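Local coordinates for coclaurine N-methyltransferase (PDB 6GKV), which transfers the methyl group of S-adenosyl-L-methionine to the ring nitrogen of coclaurine and related tetrahydroisoquinolines in alkaloid biosynthesis, at the interface of chains A and B. Numbering follows the deposited sequence. Chains: chain A/B, Coclaurine N-methyltransferase.

The interface of chains A and B. Residues chain A 231, 261, 276-278; chain B 44-45, 48, 266.
A:Thr278 turns its methyl CG2 toward two neighbouring side chains of the facing subunit, 3.9 Å from CG1 of B:Ile48 and close to the ring carbon CD2 of B:Tyr44. This is part of the two-fold interface of a homodimeric methyltransferase of the CFA/CMAS family, where the first turns of helix 44-58 of one subunit pack on strand 272-279 of the other. B:Ile48 meets A:Thr278 roughly at a right angle and turns its other branch, CG2, to the strand backbone, 3.5 Å from the carbonyl O of A:His276; the same methyl lies above the rim of one face of that imidazole. The phenol of B:Tyr44 stands beside the methyl, with CG anti to the backbone N (chi1 -157°), and presents a face to A:Lys231. CB of A:Lys231 sits over the ring centre, 3.9 Å from the centroid, and the extended chain carries CD past CD1 at 3.7 Å. A leucine in place of B:Tyr44 would probably cost A:Lys231 the flat surface under its aliphatic chain and leave water 1 without its phenol partner. That water links the two chains, lying 3.0 Å from the hydroxyl OH of B:Tyr44 and 3.2 Å from the carbonyl O of A:Lys231. OG1 of A:Thr278 faces the start of the helix, 3.3 Å from CA of B:Glu45. On the opposite flank, ND1 of A:His276 and the phenol OH of B:Tyr266 share a hydrogen bond of 2.7 Å, fairly straight at 159°, its direction not settled. The two side chains cross nearly perpendicularly, and this bond probably restrains the imidazole from flipping.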
ATOM      1  N   LYS A 231       6.032  -7.505  -5.194  1.00 48.50           N
ATOM      2  CA  LYS A 231       5.030  -6.461  -5.431  1.00 42.42           C
ATOM      3  C   LYS A 231       3.831  -6.551  -4.483  1.00 44.98           C
ATOM      4  O   LYS A 231       3.217  -5.544  -4.163  1.00 39.46           O
ATOM      5  CB  LYS A 231       4.551  -6.500  -6.877  1.00 37.92           C
ATOM      6  CG  LYS A 231       3.625  -7.664  -7.250  1.00 36.69           C
ATOM      7  CD  LYS A 231       3.063  -7.413  -8.660  1.00 35.54           C
ATOM      8  CE  LYS A 231       2.500  -8.666  -9.305  1.00 36.81           C
ATOM      9  NZ  LYS A 231       2.396  -8.503 -10.785  1.00 39.51           N
ATOM     10  N   ALA A 261       6.044  -4.228  -1.782  1.00 43.25           N
ATOM     11  CA  ALA A 261       6.305  -2.900  -2.322  1.00 39.14           C
ATOM     12  C   ALA A 261       5.606  -1.830  -1.476  1.00 33.26           C
ATOM     13  O   ALA A 261       6.081  -0.703  -1.396  1.00 31.60           O
ATOM     14  CB  ALA A 261       5.875  -2.817  -3.771  1.00 35.77           C
ATOM     15  N   HIS A 276       6.420   7.614  -4.324  1.00 45.14           N
ATOM     16  CA  HIS A 276       6.597   6.189  -4.295  1.00 38.26           C
ATOM     17  C   HIS A 276       6.673   5.696  -5.726  1.00 52.29           C
ATOM     18  O   HIS A 276       5.779   5.947  -6.529  1.00 57.76           O
ATOM     19  CB  HIS A 276       5.451   5.522  -3.545  1.00 41.10           C
ATOM     20  CG  HIS A 276       5.611   4.046  -3.396  1.00 43.93           C
ATOM     21  ND1 HIS A 276       4.553   3.211  -3.090  1.00 43.35           N
ATOM     22  CD2 HIS A 276       6.698   3.249  -3.517  1.00 32.26           C
ATOM     23  CE1 HIS A 276       4.984   1.967  -3.032  1.00 36.06           C
ATOM     24  NE2 HIS A 276       6.282   1.962  -3.289  1.00 35.20           N
ATOM     25  N   TRP A 277       7.773   5.033  -6.053  1.00 51.44           N
ATOM     26  CA  TRP A 277       7.927   4.438  -7.358  1.00 44.64           C
ATOM     27  C   TRP A 277       8.225   2.977  -7.125  1.00 48.93           C
ATOM     28  O   TRP A 277       8.714   2.621  -6.053  1.00 47.69           O
ATOM     29  CB  TRP A 277       9.081   5.052  -8.135  1.00 39.98           C
ATOM     30  CG  TRP A 277       9.118   6.534  -8.256  1.00 37.32           C
ATOM     31  CD1 TRP A 277       8.791   7.267  -9.368  1.00 43.22           C
ATOM     32  CD2 TRP A 277       9.576   7.476  -7.283  1.00 34.02           C
ATOM     33  NE1 TRP A 277       8.981   8.611  -9.134  1.00 41.28           N
ATOM     34  CE2 TRP A 277       9.467   8.773  -7.835  1.00 43.44           C
ATOM     35  CE3 TRP A 277      10.047   7.369  -5.954  1.00 40.35           C
ATOM     36  CZ2 TRP A 277       9.803   9.940  -7.157  1.00 31.34           C
ATOM     37  CZ3 TRP A 277      10.391   8.530  -5.265  1.00 40.17           C
ATOM     38  CH2 TRP A 277      10.267   9.798  -5.873  1.00 42.80           C
ATOM     39  N   THR A 278       7.936   2.129  -8.104  1.00 38.36           N
ATOM     40  CA  THR A 278       8.646   0.871  -8.197  1.00 40.29           C
ATOM     41  C   THR A 278       9.386   0.839  -9.523  1.00 44.99           C
ATOM     42  O   THR A 278       9.348   1.801 -10.308  1.00 51.35           O
ATOM     43  CB  THR A 278       7.748  -0.359  -8.099  1.00 41.25           C
ATOM     44  OG1 THR A 278       6.890  -0.428  -9.248  1.00 43.56           O
ATOM     45  CG2 THR A 278       6.948  -0.360  -6.787  1.00 29.59           C
TER
ATOM     46  N   TYR B  44       4.019  -2.958 -13.077  1.00 46.08           N
ATOM     47  CA  TYR B  44       3.702  -2.504 -11.733  1.00 42.45           C
ATOM     48  C   TYR B  44       4.241  -1.092 -11.478  1.00 38.58           C
ATOM     49  O   TYR B  44       3.705  -0.350 -10.670  1.00 43.24           O
ATOM     50  CB  TYR B  44       4.231  -3.488 -10.701  1.00 30.80           C
ATOM     51  CG  TYR B  44       3.491  -3.374  -9.396  1.00 39.21           C
ATOM     52  CD1 TYR B  44       2.196  -3.859  -9.269  1.00 43.39           C
ATOM     53  CD2 TYR B  44       4.083  -2.782  -8.288  1.00 31.79           C
ATOM     54  CE1 TYR B  44       1.500  -3.745  -8.064  1.00 37.01           C
ATOM     55  CE2 TYR B  44       3.414  -2.685  -7.094  1.00 41.26           C
ATOM     56  CZ  TYR B  44       2.123  -3.161  -6.981  1.00 42.53           C
ATOM     57  OH  TYR B  44       1.468  -3.049  -5.767  1.00 42.28           O
ATOM     58  N   GLU B  45       5.294  -0.719 -12.182  1.00 34.83           N
ATOM     59  CA  GLU B  45       5.788   0.636 -12.123  1.00 36.58           C
ATOM     60  C   GLU B  45       4.675   1.627 -12.516  1.00 49.02           C
ATOM     61  O   GLU B  45       4.355   2.548 -11.734  1.00 53.25           O
ATOM     62  CB  GLU B  45       7.025   0.778 -13.028  1.00 32.11           C
ATOM     63  CG  GLU B  45       7.318   2.198 -13.432  1.00 45.67           C
ATOM     64  CD  GLU B  45       8.626   2.319 -14.154  1.00 58.82           C
ATOM     65  OE1 GLU B  45       9.251   1.270 -14.394  1.00 68.63           O
ATOM     66  OE2 GLU B  45       9.025   3.456 -14.484  1.00 65.39           O
ATOM     67  N   ILE B  48       1.683   1.791 -10.038  1.00 37.27           N
ATOM     68  CA  ILE B  48       2.019   2.623  -8.882  1.00 39.01           C
ATOM     69  C   ILE B  48       2.022   4.107  -9.244  1.00 41.67           C
ATOM     70  O   ILE B  48       1.693   4.956  -8.421  1.00 45.57           O
ATOM     71  CB  ILE B  48       3.389   2.225  -8.282  1.00 40.58           C
ATOM     72  CG1 ILE B  48       3.320   0.795  -7.728  1.00 35.10           C
ATOM     73  CG2 ILE B  48       3.807   3.174  -7.149  1.00 28.65           C
ATOM     74  CD1 ILE B  48       2.353   0.654  -6.549  1.00 32.13           C
ATOM     75  N   TYR B 266      -1.386   6.751   1.612  1.00 46.43           N
ATOM     76  CA  TYR B 266      -0.602   7.824   1.008  1.00 46.50           C
ATOM     77  C   TYR B 266      -0.942   9.207   1.572  1.00 44.57           C
ATOM     78  O   TYR B 266      -0.401  10.219   1.117  1.00 48.69           O
ATOM     79  CB  TYR B 266      -0.781   7.807  -0.505  1.00 43.03           C
ATOM     80  CG  TYR B 266      -0.074   6.629  -1.156  1.00 46.59           C
ATOM     81  CD1 TYR B 266       1.298   6.661  -1.384  1.00 42.11           C
ATOM     82  CD2 TYR B 266      -0.774   5.483  -1.527  1.00 44.89           C
ATOM     83  CE1 TYR B 266       1.947   5.595  -1.969  1.00 46.41           C
ATOM     84  CE2 TYR B 266      -0.120   4.407  -2.102  1.00 39.66           C
ATOM     85  CZ  TYR B 266       1.236   4.475  -2.324  1.00 37.34           C
ATOM     86  OH  TYR B 266       1.887   3.428  -2.908  1.00 41.53           O
TER
HETATM   87  O   HOH W   1       0.364  -5.851  -5.518  1.00 40.31           O